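Local atomic coordinates of aminoglycoside 3'-phosphotransferase AphA1-IAB (Acinetobacter baumannii, PDB entry 4GKH), a protein that phosphorylates kanamycin and related aminoglycosides at the 3'-hydroxyl and so confers bacterial resistance to these antibiotics, using a fold like that of eukaryotic protein kinases. Residues H133-S144 and R220-D229; R146-M157 and F264-F272. All coordinates share one frame; numbering follows the deposited sequence.

In the fold
Both contacts lie in the helical lobe of the kinase-like fold and are partly buried. They sit side by side: the chain runs from 133-144 into 146-157, and Gln228 of contact 1 packs on His265 of contact 2. Contact 1 joins the loop after helix 118-133 to the segment that leads through strand 224-225 into helix 227-237, by backbone hydrogen bonds and a histidine-aspartate hydrogen bond. Contact 2 joins two helices, chiefly through apolar and aromatic side chains, with arginines gripping the end of the chain. Both reach kanamycin, but unequally. Contact 1 touches it through Arg220, by a weak bond. Contact 2 supplies a backbone carbonyl, a glutamate and the terminal carboxylate, all accepting from amines of the drug.

Contact 1 of 2, residues H133-S144 and R220-D229; sequences HSIPVCNCPFNS and RVGIADRYQD. With KAN (kanamycin a), chain M.
A single parallel beta bridge, Asn143 with Ile223, ties the loop after helix 118-133 to the segment leading into helix 227-237. Ile223 N donates to Phe142 O at 2.8 Å, and Ser144 N donates to Ile223 O at 2.9 Å. The first bond is nearly straight and the second is bent, 140° at the hydrogen. Gly222 lies beside the bridge, where its CA is 3.5 Å from Phe142 O and 3.2 Å from Ser144 OG.

Ile223 fills the bend of the other loop. Its CG1 lies anti to the carbonyl carbon (chi1 -60°), and the extended chain beyond carries CD1 to Val137 CB at 3.9 Å. Cys140 CB packs against CG1 of the same isoleucine.

The polar half of the contact resembles the core of a protein kinase. There, an aspartate near the start of the helix after the activation segment holds the backbone of the catalytic loop. Asp229 probably plays the same part. Its OD2 accepts from His197 N, two residues before Asp199, the probable proton acceptor. The same oxygen takes His133 NE2 at 2.8 Å through its anti lone pair. This bond is straight (173°) and lies in the imidazole plane. Ring and carboxylate are nearly coplanar. On the other side of the ring, ND1 bonds Tyr252 OH, so both nitrogens are engaged and the rotation of the ring is fixed.

Arg226 CB packs on His133 ND1 at 3.7 Å. Its bent chain then carries the guanidinium to a salt bridge with Asp192. A water accepts from Arg226 NH1 and donates to His133 O. Arg220 instead extends away from the loop toward kanamycin, where NH2 makes a weak bond to O8, 3.4 Å long.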
loop_
_atom_site.group_PDB
_atom_site.type_symbol
_atom_site.label_atom_id
_atom_site.label_comp_id
_atom_site.label_asym_id
_atom_site.label_seq_id
_atom_site.Cartn_x
_atom_site.Cartn_y
_atom_site.Cartn_z
ATOM N N HIS A 133 4.500 6.285 11.265
ATOM C CA HIS A 133 4.345 5.578 12.520
ATOM C C HIS A 133 4.414 6.458 13.756
ATOM O O HIS A 133 4.188 5.975 14.863
ATOM C CB HIS A 133 5.341 4.408 12.594
ATOM C CG HIS A 133 5.028 3.316 11.624
ATOM N ND1 HIS A 133 5.747 2.142 11.561
ATOM C CD2 HIS A 133 4.061 3.218 10.681
ATOM C CE1 HIS A 133 5.235 1.366 10.620
ATOM N NE2 HIS A 133 4.209 1.996 10.071
ATOM N N SER A 134 4.702 7.749 13.584
ATOM C CA SER A 134 4.737 8.664 14.720
ATOM C C SER A 134 3.399 9.377 14.920
ATOM O O SER A 134 3.223 10.109 15.894
ATOM C CB SER A 134 5.839 9.712 14.548
ATOM O OG SER A 134 5.490 10.633 13.532
ATOM N N ILE A 135 2.455 9.175 14.000
ATOM C CA ILE A 135 1.140 9.812 14.173
ATOM C C ILE A 135 0.477 9.203 15.408
ATOM O O ILE A 135 0.354 7.977 15.488
ATOM C CB ILE A 135 0.225 9.578 12.958
ATOM C CG1 ILE A 135 0.830 10.186 11.689
ATOM C CG2 ILE A 135 -1.170 10.153 13.235
ATOM C CD1 ILE A 135 0.149 9.706 10.412
ATOM N N PRO A 136 0.067 10.035 16.385
ATOM C CA PRO A 136 -0.575 9.424 17.560
ATOM C C PRO A 136 -1.810 8.617 17.160
ATOM O O PRO A 136 -2.615 9.132 16.388
ATOM C CB PRO A 136 -0.944 10.634 18.422
ATOM C CG PRO A 136 0.140 11.651 18.062
ATOM C CD PRO A 136 0.319 11.479 16.582
ATOM N N VAL A 137 -1.932 7.373 17.629
ATOM C CA VAL A 137 -3.023 6.517 17.161
ATOM C C VAL A 137 -4.389 7.058 17.599
ATOM O O VAL A 137 -5.407 6.665 17.049
ATOM C CB VAL A 137 -2.908 5.021 17.586
ATOM C CG1 VAL A 137 -1.671 4.351 16.946
ATOM C CG2 VAL A 137 -2.935 4.865 19.091
ATOM N N CYS A 138 -4.403 7.951 18.583
ATOM C CA CYS A 138 -5.664 8.580 18.999
ATOM C C CYS A 138 -6.307 9.419 17.886
ATOM O O CYS A 138 -7.485 9.774 17.973
ATOM C CB CYS A 138 -5.471 9.437 20.246
ATOM S SG CYS A 138 -4.395 10.890 20.024
ATOM N N ASN A 139 -5.546 9.715 16.835
ATOM C CA ASN A 139 -6.049 10.491 15.709
ATOM C C ASN A 139 -6.780 9.635 14.673
ATOM O O ASN A 139 -7.461 10.166 13.800
ATOM C CB ASN A 139 -4.889 11.198 15.004
ATOM C CG ASN A 139 -4.258 12.290 15.852
ATOM O OD1 ASN A 139 -4.859 13.330 16.072
ATOM N ND2 ASN A 139 -3.033 12.063 16.307
ATOM N N CYS A 140 -6.632 8.317 14.765
ATOM C CA CYS A 140 -6.984 7.435 13.646
ATOM C C CYS A 140 -8.283 6.651 13.842
ATOM O O CYS A 140 -8.383 5.838 14.761
ATOM C CB CYS A 140 -5.838 6.461 13.346
ATOM S SG CYS A 140 -6.156 5.422 11.876
ATOM N N PRO A 141 -9.291 6.909 12.986
ATOM C CA PRO A 141 -10.616 6.300 13.160
ATOM C C PRO A 141 -10.711 4.943 12.456
ATOM O O PRO A 141 -11.804 4.344 12.390
ATOM C CB PRO A 141 -11.543 7.313 12.474
ATOM C CG PRO A 141 -10.726 7.826 11.350
ATOM C CD PRO A 141 -9.275 7.852 11.853
ATOM N N PHE A 142 -9.594 4.449 11.940
ATOM C CA PHE A 142 -9.606 3.186 11.195
ATOM C C PHE A 142 -8.913 2.024 11.911
ATOM O O PHE A 142 -7.788 2.149 12.429
ATOM C CB PHE A 142 -9.004 3.363 9.790
ATOM C CG PHE A 142 -9.644 4.462 9.002
ATOM C CD1 PHE A 142 -10.959 4.341 8.565
ATOM C CD2 PHE A 142 -8.946 5.629 8.712
ATOM C CE1 PHE A 142 -11.563 5.370 7.857
ATOM C CE2 PHE A 142 -9.534 6.645 7.995
ATOM C CZ PHE A 142 -10.849 6.518 7.566
ATOM N N ASN A 143 -9.588 0.882 11.905
ATOM C CA ASN A 143 -9.073 -0.339 12.510
ATOM C C ASN A 143 -8.542 -1.255 11.431
ATOM O O ASN A 143 -9.309 -1.690 10.571
ATOM C CB ASN A 143 -10.203 -1.065 13.266
ATOM C CG ASN A 143 -9.825 -2.485 13.670
ATOM O OD1 ASN A 143 -8.678 -2.756 14.046
ATOM N ND2 ASN A 143 -10.789 -3.402 13.588
ATOM N N SER A 144 -7.238 -1.552 11.475
ATOM C CA SER A 144 -6.627 -2.503 10.548
ATOM C C SER A 144 -5.894 -3.618 11.294
ATOM O O SER A 144 -4.925 -4.172 10.790
ATOM C CB SER A 144 -5.644 -1.785 9.613
ATOM O OG SER A 144 -6.341 -0.960 8.689
ATOM N N ARG A 220 -5.826 0.467 2.643
ATOM C CA ARG A 220 -5.691 -0.419 3.803
ATOM C C ARG A 220 -5.145 0.308 5.045
ATOM O O ARG A 220 -4.792 -0.336 6.048
ATOM C CB ARG A 220 -4.798 -1.631 3.444
ATOM C CG ARG A 220 -5.427 -2.578 2.385
ATOM C CD ARG A 220 -4.475 -3.714 1.883
ATOM N NE ARG A 220 -5.160 -4.501 0.849
ATOM C CZ ARG A 220 -4.586 -5.043 -0.228
ATOM N NH1 ARG A 220 -5.334 -5.719 -1.099
ATOM N NH2 ARG A 220 -3.275 -4.921 -0.442
ATOM N N VAL A 221 -5.104 1.641 4.991
ATOM C CA VAL A 221 -4.688 2.442 6.156
ATOM C C VAL A 221 -5.518 2.156 7.410
ATOM O O VAL A 221 -6.748 2.094 7.353
ATOM C CB VAL A 221 -4.726 3.983 5.853
ATOM C CG1 VAL A 221 -4.701 4.810 7.153
ATOM C CG2 VAL A 221 -3.551 4.383 4.978
ATOM N N GLY A 222 -4.842 1.995 8.547
ATOM C CA GLY A 222 -5.522 1.875 9.825
ATOM C C GLY A 222 -4.557 1.503 10.927
ATOM O O GLY A 222 -3.370 1.278 10.663
ATOM N N ILE A 223 -5.049 1.464 12.165
ATOM C CA ILE A 223 -4.211 1.036 13.281
ATOM C C ILE A 223 -3.872 -0.463 13.155
ATOM O O ILE A 223 -4.764 -1.305 13.038
ATOM C CB ILE A 223 -4.871 1.327 14.634
ATOM C CG1 ILE A 223 -5.125 2.841 14.792
ATOM C CG2 ILE A 223 -3.991 0.782 15.771
ATOM C CD1 ILE A 223 -5.972 3.225 16.019
ATOM N N ALA A 224 -2.581 -0.780 13.172
ATOM C CA ALA A 224 -2.097 -2.164 13.092
ATOM C C ALA A 224 -0.692 -2.252 13.698
ATOM O O ALA A 224 -0.121 -1.241 14.120
ATOM C CB ALA A 224 -2.103 -2.642 11.648
ATOM N N ASP A 225 -0.128 -3.452 13.768
ATOM C CA ASP A 225 1.238 -3.583 14.297
ATOM C C ASP A 225 2.208 -2.913 13.314
ATOM O O ASP A 225 1.988 -2.974 12.108
ATOM C CB ASP A 225 1.602 -5.063 14.491
ATOM C CG ASP A 225 2.948 -5.245 15.160
ATOM O OD1 ASP A 225 3.970 -5.256 14.440
ATOM O OD2 ASP A 225 2.983 -5.361 16.403
ATOM N N ARG A 226 3.285 -2.296 13.812
ATOM C CA ARG A 226 4.227 -1.615 12.905
ATOM C C ARG A 226 4.853 -2.564 11.867
ATOM O O ARG A 226 5.247 -2.137 10.785
ATOM C CB ARG A 226 5.307 -0.836 13.681
ATOM C CG ARG A 226 6.251 -1.677 14.518
ATOM C CD ARG A 226 7.274 -0.810 15.287
ATOM N NE ARG A 226 6.719 -0.202 16.494
ATOM C CZ ARG A 226 6.613 1.110 16.710
ATOM N NH1 ARG A 226 7.027 1.984 15.808
ATOM N NH2 ARG A 226 6.088 1.554 17.844
ATOM N N TYR A 227 4.921 -3.856 12.176
ATOM C CA TYR A 227 5.484 -4.819 11.219
ATOM C C TYR A 227 4.606 -5.065 9.978
ATOM O O TYR A 227 5.049 -5.680 9.007
ATOM C CB TYR A 227 5.849 -6.140 11.913
ATOM C CG TYR A 227 7.187 -6.097 12.624
ATOM C CD1 TYR A 227 7.345 -5.387 13.812
ATOM C CD2 TYR A 227 8.290 -6.779 12.112
ATOM C CE1 TYR A 227 8.572 -5.335 14.464
ATOM C CE2 TYR A 227 9.518 -6.738 12.758
ATOM C CZ TYR A 227 9.652 -6.019 13.937
ATOM O OH TYR A 227 10.874 -5.992 14.580
ATOM N N GLN A 228 3.364 -4.587 9.993
ATOM C CA GLN A 228 2.553 -4.641 8.776
ATOM C C GLN A 228 3.242 -3.894 7.641
ATOM O O GLN A 228 3.228 -4.333 6.494
ATOM C CB GLN A 228 1.163 -4.027 8.998
ATOM C CG GLN A 228 0.374 -3.825 7.684
ATOM C CD GLN A 228 0.099 -5.140 6.959
ATOM O OE1 GLN A 228 0.079 -6.205 7.576
ATOM N NE2 GLN A 228 -0.113 -5.069 5.638
ATOM N N ASP A 229 3.849 -2.758 7.961
ATOM C CA ASP A 229 4.512 -1.950 6.940
ATOM C C ASP A 229 5.952 -2.393 6.751
ATOM O O ASP A 229 6.444 -2.468 5.624
ATOM C CB ASP A 229 4.448 -0.451 7.300
ATOM C CG ASP A 229 3.011 0.124 7.182
ATOM O OD1 ASP A 229 2.191 -0.447 6.411
ATOM O OD2 ASP A 229 2.720 1.141 7.859
HETATM C C1 KAN M . 0.746 -7.585 -4.880
HETATM C C2 KAN M . 0.687 -6.075 -4.827
HETATM C C3 KAN M . -0.462 -5.564 -3.979
HETATM C C4 KAN M . -1.765 -6.103 -4.569
HETATM C C5 KAN M . -1.710 -7.619 -4.538
HETATM C C6 KAN M . -3.027 -8.072 -5.166
HETATM C C7 KAN M . 3.346 -11.317 -2.186
HETATM C C8 KAN M . 3.706 -10.708 -3.518
HETATM C C9 KAN M . 3.075 -9.299 -3.580
HETATM C C10 KAN M . 1.535 -9.375 -3.488
HETATM C C11 KAN M . 1.210 -9.982 -2.101
HETATM C C12 KAN M . 1.819 -11.377 -2.017
HETATM C C13 KAN M . 5.748 -10.671 -4.889
HETATM C C14 KAN M . 7.050 -11.450 -4.693
HETATM C C15 KAN M . 8.043 -10.787 -3.766
HETATM C C16 KAN M . 8.378 -9.421 -4.325
HETATM C C17 KAN M . 7.072 -8.640 -4.395
HETATM C C18 KAN M . 7.271 -7.153 -4.769
HETATM N N1 KAN M . -3.086 -9.538 -5.182
HETATM N N2 KAN M . -0.254 -10.083 -1.961
HETATM N N3 KAN M . 3.943 -12.672 -2.196
HETATM N N4 KAN M . 9.276 -11.581 -3.697
HETATM O O5 KAN M . -0.575 -8.061 -5.326
HETATM O O6 KAN M . 1.934 -5.587 -4.300
HETATM O O7 KAN M . -0.442 -4.130 -4.028
HETATM O O8 KAN M . -2.884 -5.679 -3.778
HETATM O O9 KAN M . 0.952 -8.057 -3.545
HETATM O O10 KAN M . 3.541 -8.571 -4.745
HETATM O O11 KAN M . 5.154 -10.708 -3.592
HETATM O O12 KAN M . 6.117 -9.321 -5.268
HETATM O O13 KAN M . 6.664 -12.758 -4.254
HETATM O O14 KAN M . 9.274 -8.780 -3.426
HETATM O O15 KAN M . 6.004 -6.451 -4.630
HETATM O O HOH W 1 6.533 4.729 16.381
#

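Contact 2 of 2, residues R146-M157 and F264-F272; sequences RVFRLAQAQSRM and FHLMLDEFF. With KAN (kanamycin a), chain M.
Arg149 of helix 146-158 reaches across to Leu268 and to the C-terminal residue, Phe272. The helix axes run 35° apart and 11.1 Å from each other at closest. Arg149 CB starts the contact by resting on Leu268 CD2 at 3.8 Å. CG packs against Ser144 O. The chain then folds back on itself, with bends at chi2 and chi3 near -60°, and this brings the guanidinium over the Phe272 ring. NE lies 3.7 Å from Phe272 CZ and gives a weak hydrogen bond to Gln152 OE1 one turn along. Arg149 CZ stands 4.1 Å from the centroid of the Phe272 ring in a cation-pi contact. NH1 lies near Gln228 NE2. NH2 is the atom over the middle of the face. The guanidinium is tilted by 60° to the ring and does not stack flat. On the same side of the ring, NH2 also donates to a water that donates to Asp269 OD1.

Arg156 NE donates to Phe271 O at 2.6 Å, straight and in the carbonyl plane, while NH1 adds a weak second bond to that oxygen. Apolar groups pack between helix 146-158, helix 259-269 and the turn that follows it. Ala153 CB meets Phe271 CB at 3.7 Å, and Leu150 CD2 meets Leu268 CD1. Leu150 CD1 also reaches the edge of the Phe264 ring. Arg146 CD lies near Phe264 CZ, and the two side chains meet at about a right angle; the arginine tip goes on to Phe189 O.

The same end of the chain binds kanamycin. Asp269 O accepts from kanamycin N2 at 2.7 Å, Glu270 OE1 from N3, and Phe272 OXT from N1 at 3.0 Å. A C-terminal carboxylate facing the amines of the antibiotic is consistent with the aminoglycoside pocket of APH(3') enzymes.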
loop_
_atom_site.group_PDB
_atom_site.type_symbol
_atom_site.label_atom_id
_atom_site.label_comp_id
_atom_site.label_asym_id
_atom_site.label_seq_id
_atom_site.Cartn_x
_atom_site.Cartn_y
_atom_site.Cartn_z
ATOM N N ARG A 146 -4.874 -7.152 13.473
ATOM C CA ARG A 146 -4.698 -8.495 12.946
ATOM C C ARG A 146 -5.981 -9.327 13.010
ATOM O O ARG A 146 -6.229 -10.133 12.130
ATOM C CB ARG A 146 -3.505 -9.210 13.593
ATOM C CG ARG A 146 -3.803 -10.015 14.828
ATOM C CD ARG A 146 -2.742 -11.096 15.003
ATOM N NE ARG A 146 -2.788 -11.728 16.315
ATOM C CZ ARG A 146 -2.107 -11.301 17.374
ATOM N NH1 ARG A 146 -2.205 -11.949 18.528
ATOM N NH2 ARG A 146 -1.328 -10.228 17.281
ATOM N N VAL A 147 -6.813 -9.130 14.030
ATOM C CA VAL A 147 -8.078 -9.854 14.118
ATOM C C VAL A 147 -8.960 -9.501 12.918
ATOM O O VAL A 147 -9.600 -10.369 12.303
ATOM C CB VAL A 147 -8.776 -9.565 15.472
ATOM C CG1 VAL A 147 -10.273 -9.774 15.387
ATOM C CG2 VAL A 147 -8.157 -10.427 16.578
ATOM N N PHE A 148 -8.961 -8.213 12.571
ATOM C CA PHE A 148 -9.710 -7.714 11.418
ATOM C C PHE A 148 -9.165 -8.255 10.079
ATOM O O PHE A 148 -9.921 -8.705 9.207
ATOM C CB PHE A 148 -9.693 -6.180 11.418
ATOM C CG PHE A 148 -10.350 -5.563 10.220
ATOM C CD1 PHE A 148 -11.729 -5.418 10.170
ATOM C CD2 PHE A 148 -9.589 -5.108 9.151
ATOM C CE1 PHE A 148 -12.344 -4.858 9.059
ATOM C CE2 PHE A 148 -10.192 -4.542 8.038
ATOM C CZ PHE A 148 -11.569 -4.411 7.990
ATOM N N ARG A 149 -7.849 -8.213 9.914
ATOM C CA ARG A 149 -7.230 -8.651 8.661
ATOM C C ARG A 149 -7.287 -10.157 8.509
ATOM O O ARG A 149 -7.398 -10.671 7.390
ATOM C CB ARG A 149 -5.764 -8.187 8.564
ATOM C CG ARG A 149 -5.522 -6.668 8.539
ATOM C CD ARG A 149 -6.147 -5.917 7.352
ATOM N NE ARG A 149 -5.746 -6.416 6.031
ATOM C CZ ARG A 149 -4.551 -6.233 5.469
ATOM N NH1 ARG A 149 -3.594 -5.563 6.105
ATOM N NH2 ARG A 149 -4.311 -6.728 4.261
ATOM N N LEU A 150 -7.189 -10.879 9.619
ATOM C CA LEU A 150 -7.262 -12.337 9.527
ATOM C C LEU A 150 -8.657 -12.768 9.053
ATOM O O LEU A 150 -8.811 -13.668 8.220
ATOM C CB LEU A 150 -6.904 -12.986 10.861
ATOM C CG LEU A 150 -5.399 -13.096 11.128
ATOM C CD1 LEU A 150 -5.146 -13.436 12.588
ATOM C CD2 LEU A 150 -4.758 -14.147 10.236
ATOM N N ALA A 151 -9.683 -12.107 9.568
ATOM C CA ALA A 151 -11.034 -12.404 9.118
ATOM C C ALA A 151 -11.208 -12.043 7.641
ATOM O O ALA A 151 -11.893 -12.745 6.905
ATOM C CB ALA A 151 -12.075 -11.681 9.985
ATOM N N GLN A 152 -10.596 -10.944 7.209
ATOM C CA GLN A 152 -10.623 -10.579 5.800
ATOM C C GLN A 152 -9.954 -11.666 4.967
ATOM O O GLN A 152 -10.441 -12.049 3.906
ATOM C CB GLN A 152 -9.862 -9.283 5.566
ATOM C CG GLN A 152 -10.710 -8.041 5.366
ATOM C CD GLN A 152 -9.860 -6.794 5.101
ATOM O OE1 GLN A 152 -8.636 -6.818 5.241
ATOM N NE2 GLN A 152 -10.511 -5.702 4.718
ATOM N N ALA A 153 -8.815 -12.145 5.449
ATOM C CA ALA A 153 -8.052 -13.169 4.737
ATOM C C ALA A 153 -8.844 -14.471 4.621
ATOM O O ALA A 153 -8.860 -15.142 3.559
ATOM C CB ALA A 153 -6.734 -13.413 5.458
ATOM N N GLN A 154 -9.494 -14.839 5.719
ATOM C CA GLN A 154 -10.269 -16.079 5.740
ATOM C C GLN A 154 -11.355 -16.027 4.662
ATOM O O GLN A 154 -11.525 -16.984 3.891
ATOM C CB GLN A 154 -10.881 -16.322 7.117
ATOM C CG GLN A 154 -11.798 -17.540 7.147
ATOM C CD GLN A 154 -11.800 -18.244 8.488
ATOM O OE1 GLN A 154 -12.093 -17.648 9.523
ATOM N NE2 GLN A 154 -11.474 -19.524 8.471
ATOM N N SER A 155 -12.039 -14.885 4.590
ATOM C CA SER A 155 -13.098 -14.677 3.612
ATOM C C SER A 155 -12.606 -14.683 2.176
ATOM O O SER A 155 -13.234 -15.283 1.315
ATOM C CB SER A 155 -13.849 -13.380 3.909
ATOM O OG SER A 155 -14.628 -13.558 5.079
ATOM N N ARG A 156 -11.490 -14.009 1.918
ATOM C CA ARG A 156 -10.877 -14.044 0.591
ATOM C C ARG A 156 -10.490 -15.462 0.180
ATOM O O ARG A 156 -10.722 -15.862 -0.959
ATOM C CB ARG A 156 -9.677 -13.091 0.516
ATOM C CG ARG A 156 -10.117 -11.633 0.418
ATOM C CD ARG A 156 -8.974 -10.677 0.267
ATOM N NE ARG A 156 -7.981 -11.138 -0.689
ATOM C CZ ARG A 156 -8.051 -10.955 -2.001
ATOM N NH1 ARG A 156 -7.072 -11.399 -2.777
ATOM N NH2 ARG A 156 -9.090 -10.329 -2.534
HETATM N N MSE A 157 -9.936 -16.229 1.117
HETATM C CA MSE A 157 -9.592 -17.621 0.844
HETATM C C MSE A 157 -10.845 -18.416 0.522
HETATM O O MSE A 157 -10.877 -19.186 -0.430
HETATM C CB MSE A 157 -8.899 -18.257 2.049
HETATM C CG MSE A 157 -8.604 -19.748 1.864
HETATM SE SE MSE A 157 -7.598 -20.558 3.343
HETATM C CE MSE A 157 -8.790 -20.050 4.806
ATOM N N PHE A 264 4.923 -13.522 10.335
ATOM C CA PHE A 264 3.474 -13.408 10.373
ATOM C C PHE A 264 2.919 -12.446 9.320
ATOM O O PHE A 264 1.985 -12.785 8.595
ATOM C CB PHE A 264 2.924 -13.049 11.762
ATOM C CG PHE A 264 1.441 -12.791 11.744
ATOM C CD1 PHE A 264 0.548 -13.851 11.799
ATOM C CD2 PHE A 264 0.946 -11.494 11.594
ATOM C CE1 PHE A 264 -0.826 -13.626 11.761
ATOM C CE2 PHE A 264 -0.426 -11.266 11.536
ATOM C CZ PHE A 264 -1.307 -12.338 11.621
ATOM N N HIS A 265 3.482 -11.249 9.227
ATOM C CA HIS A 265 2.933 -10.255 8.324
ATOM C C HIS A 265 3.188 -10.558 6.853
ATOM O O HIS A 265 2.365 -10.227 5.996
ATOM C CB HIS A 265 3.393 -8.838 8.710
ATOM C CG HIS A 265 2.748 -8.331 9.964
ATOM N ND1 HIS A 265 3.294 -8.530 11.216
ATOM C CD2 HIS A 265 1.568 -7.695 10.164
ATOM C CE1 HIS A 265 2.494 -8.006 12.130
ATOM N NE2 HIS A 265 1.440 -7.493 11.517
ATOM N N LEU A 266 4.316 -11.206 6.569
ATOM C CA LEU A 266 4.604 -11.698 5.220
ATOM C C LEU A 266 3.566 -12.745 4.821
ATOM O O LEU A 266 3.044 -12.744 3.705
ATOM C CB LEU A 266 5.987 -12.338 5.184
ATOM C CG LEU A 266 7.148 -11.350 5.302
ATOM C CD1 LEU A 266 8.467 -12.092 5.457
ATOM C CD2 LEU A 266 7.158 -10.469 4.078
HETATM N N MSE A 267 3.279 -13.651 5.738
HETATM C CA MSE A 267 2.311 -14.691 5.437
HETATM C C MSE A 267 0.912 -14.089 5.265
HETATM O O MSE A 267 0.159 -14.482 4.374
HETATM C CB MSE A 267 2.348 -15.779 6.509
HETATM C CG MSE A 267 3.652 -16.583 6.511
HETATM SE SE MSE A 267 3.625 -18.004 7.799
HETATM C CE MSE A 267 2.772 -19.343 6.700
ATOM N N LEU A 268 0.577 -13.100 6.078
ATOM C CA LEU A 268 -0.755 -12.491 5.969
ATOM C C LEU A 268 -0.937 -11.812 4.620
ATOM O O LEU A 268 -2.011 -11.876 4.016
ATOM C CB LEU A 268 -0.998 -11.504 7.111
ATOM C CG LEU A 268 -2.368 -10.818 7.212
ATOM C CD1 LEU A 268 -3.472 -11.840 7.452
ATOM C CD2 LEU A 268 -2.337 -9.797 8.340
ATOM N N ASP A 269 0.126 -11.197 4.119
ATOM C CA ASP A 269 0.023 -10.489 2.843
ATOM C C ASP A 269 -0.171 -11.429 1.652
ATOM O O ASP A 269 -0.611 -10.980 0.588
ATOM C CB ASP A 269 1.211 -9.529 2.614
ATOM C CG ASP A 269 0.892 -8.426 1.599
ATOM O OD1 ASP A 269 -0.177 -7.799 1.703
ATOM O OD2 ASP A 269 1.714 -8.166 0.693
ATOM N N GLU A 270 0.125 -12.717 1.827
ATOM C CA GLU A 270 -0.134 -13.716 0.767
ATOM C C GLU A 270 -1.612 -13.760 0.384
ATOM O O GLU A 270 -1.980 -14.138 -0.740
ATOM C CB GLU A 270 0.319 -15.120 1.183
ATOM C CG GLU A 270 1.807 -15.277 1.522
ATOM C CD GLU A 270 2.735 -15.148 0.315
ATOM O OE1 GLU A 270 2.461 -14.329 -0.588
ATOM O OE2 GLU A 270 3.764 -15.864 0.278
ATOM N N PHE A 271 -2.458 -13.365 1.322
ATOM C CA PHE A 271 -3.913 -13.482 1.152
ATOM C C PHE A 271 -4.574 -12.310 0.422
ATOM O O PHE A 271 -5.780 -12.358 0.107
ATOM C CB PHE A 271 -4.573 -13.694 2.529
ATOM C CG PHE A 271 -4.265 -15.035 3.134
ATOM C CD1 PHE A 271 -3.112 -15.225 3.902
ATOM C CD2 PHE A 271 -5.097 -16.122 2.897
ATOM C CE1 PHE A 271 -2.813 -16.467 4.436
ATOM C CE2 PHE A 271 -4.810 -17.373 3.430
ATOM C CZ PHE A 271 -3.664 -17.550 4.206
ATOM N N PHE A 272 -3.793 -11.269 0.139
ATOM C CA PHE A 272 -4.341 -10.023 -0.377
ATOM C C PHE A 272 -3.814 -9.671 -1.761
ATOM O O PHE A 272 -4.225 -8.668 -2.350
ATOM C CB PHE A 272 -4.124 -8.890 0.634
ATOM C CG PHE A 272 -4.871 -9.120 1.920
ATOM C CD1 PHE A 272 -6.208 -8.736 2.039
ATOM C CD2 PHE A 272 -4.274 -9.781 2.979
ATOM C CE1 PHE A 272 -6.912 -8.964 3.209
ATOM C CE2 PHE A 272 -4.982 -10.028 4.162
ATOM C CZ PHE A 272 -6.305 -9.610 4.274
ATOM O OXT PHE A 272 -2.993 -10.403 -2.315
HETATM C C1 KAN M . 0.746 -7.585 -4.880
HETATM C C2 KAN M . 0.687 -6.075 -4.827
HETATM C C3 KAN M . -0.462 -5.564 -3.979
HETATM C C4 KAN M . -1.765 -6.103 -4.569
HETATM C C5 KAN M . -1.710 -7.619 -4.538
HETATM C C6 KAN M . -3.027 -8.072 -5.166
HETATM C C7 KAN M . 3.346 -11.317 -2.186
HETATM C C8 KAN M . 3.706 -10.708 -3.518
HETATM C C9 KAN M . 3.075 -9.299 -3.580
HETATM C C10 KAN M . 1.535 -9.375 -3.488
HETATM C C11 KAN M . 1.210 -9.982 -2.101
HETATM C C12 KAN M . 1.819 -11.377 -2.017
HETATM C C13 KAN M . 5.748 -10.671 -4.889
HETATM C C14 KAN M . 7.050 -11.450 -4.693
HETATM C C15 KAN M . 8.043 -10.787 -3.766
HETATM C C16 KAN M . 8.378 -9.421 -4.325
HETATM C C17 KAN M . 7.072 -8.640 -4.395
HETATM C C18 KAN M . 7.271 -7.153 -4.769
HETATM N N1 KAN M . -3.086 -9.538 -5.182
HETATM N N2 KAN M . -0.254 -10.083 -1.961
HETATM N N3 KAN M . 3.943 -12.672 -2.196
HETATM N N4 KAN M . 9.276 -11.581 -3.697
HETATM O O5 KAN M . -0.575 -8.061 -5.326
HETATM O O6 KAN M . 1.934 -5.587 -4.300
HETATM O O7 KAN M . -0.442 -4.130 -4.028
HETATM O O8 KAN M . -2.884 -5.679 -3.778
HETATM O O9 KAN M . 0.952 -8.057 -3.545
HETATM O O10 KAN M . 3.541 -8.571 -4.745
HETATM O O11 KAN M . 5.154 -10.708 -3.592
HETATM O O12 KAN M . 6.117 -9.321 -5.268
HETATM O O13 KAN M . 6.664 -12.758 -4.254
HETATM O O14 KAN M . 9.274 -8.780 -3.426
HETATM O O15 KAN M . 6.004 -6.451 -4.630
HETATM O O HOH W 2 -1.323 -7.355 4.173
#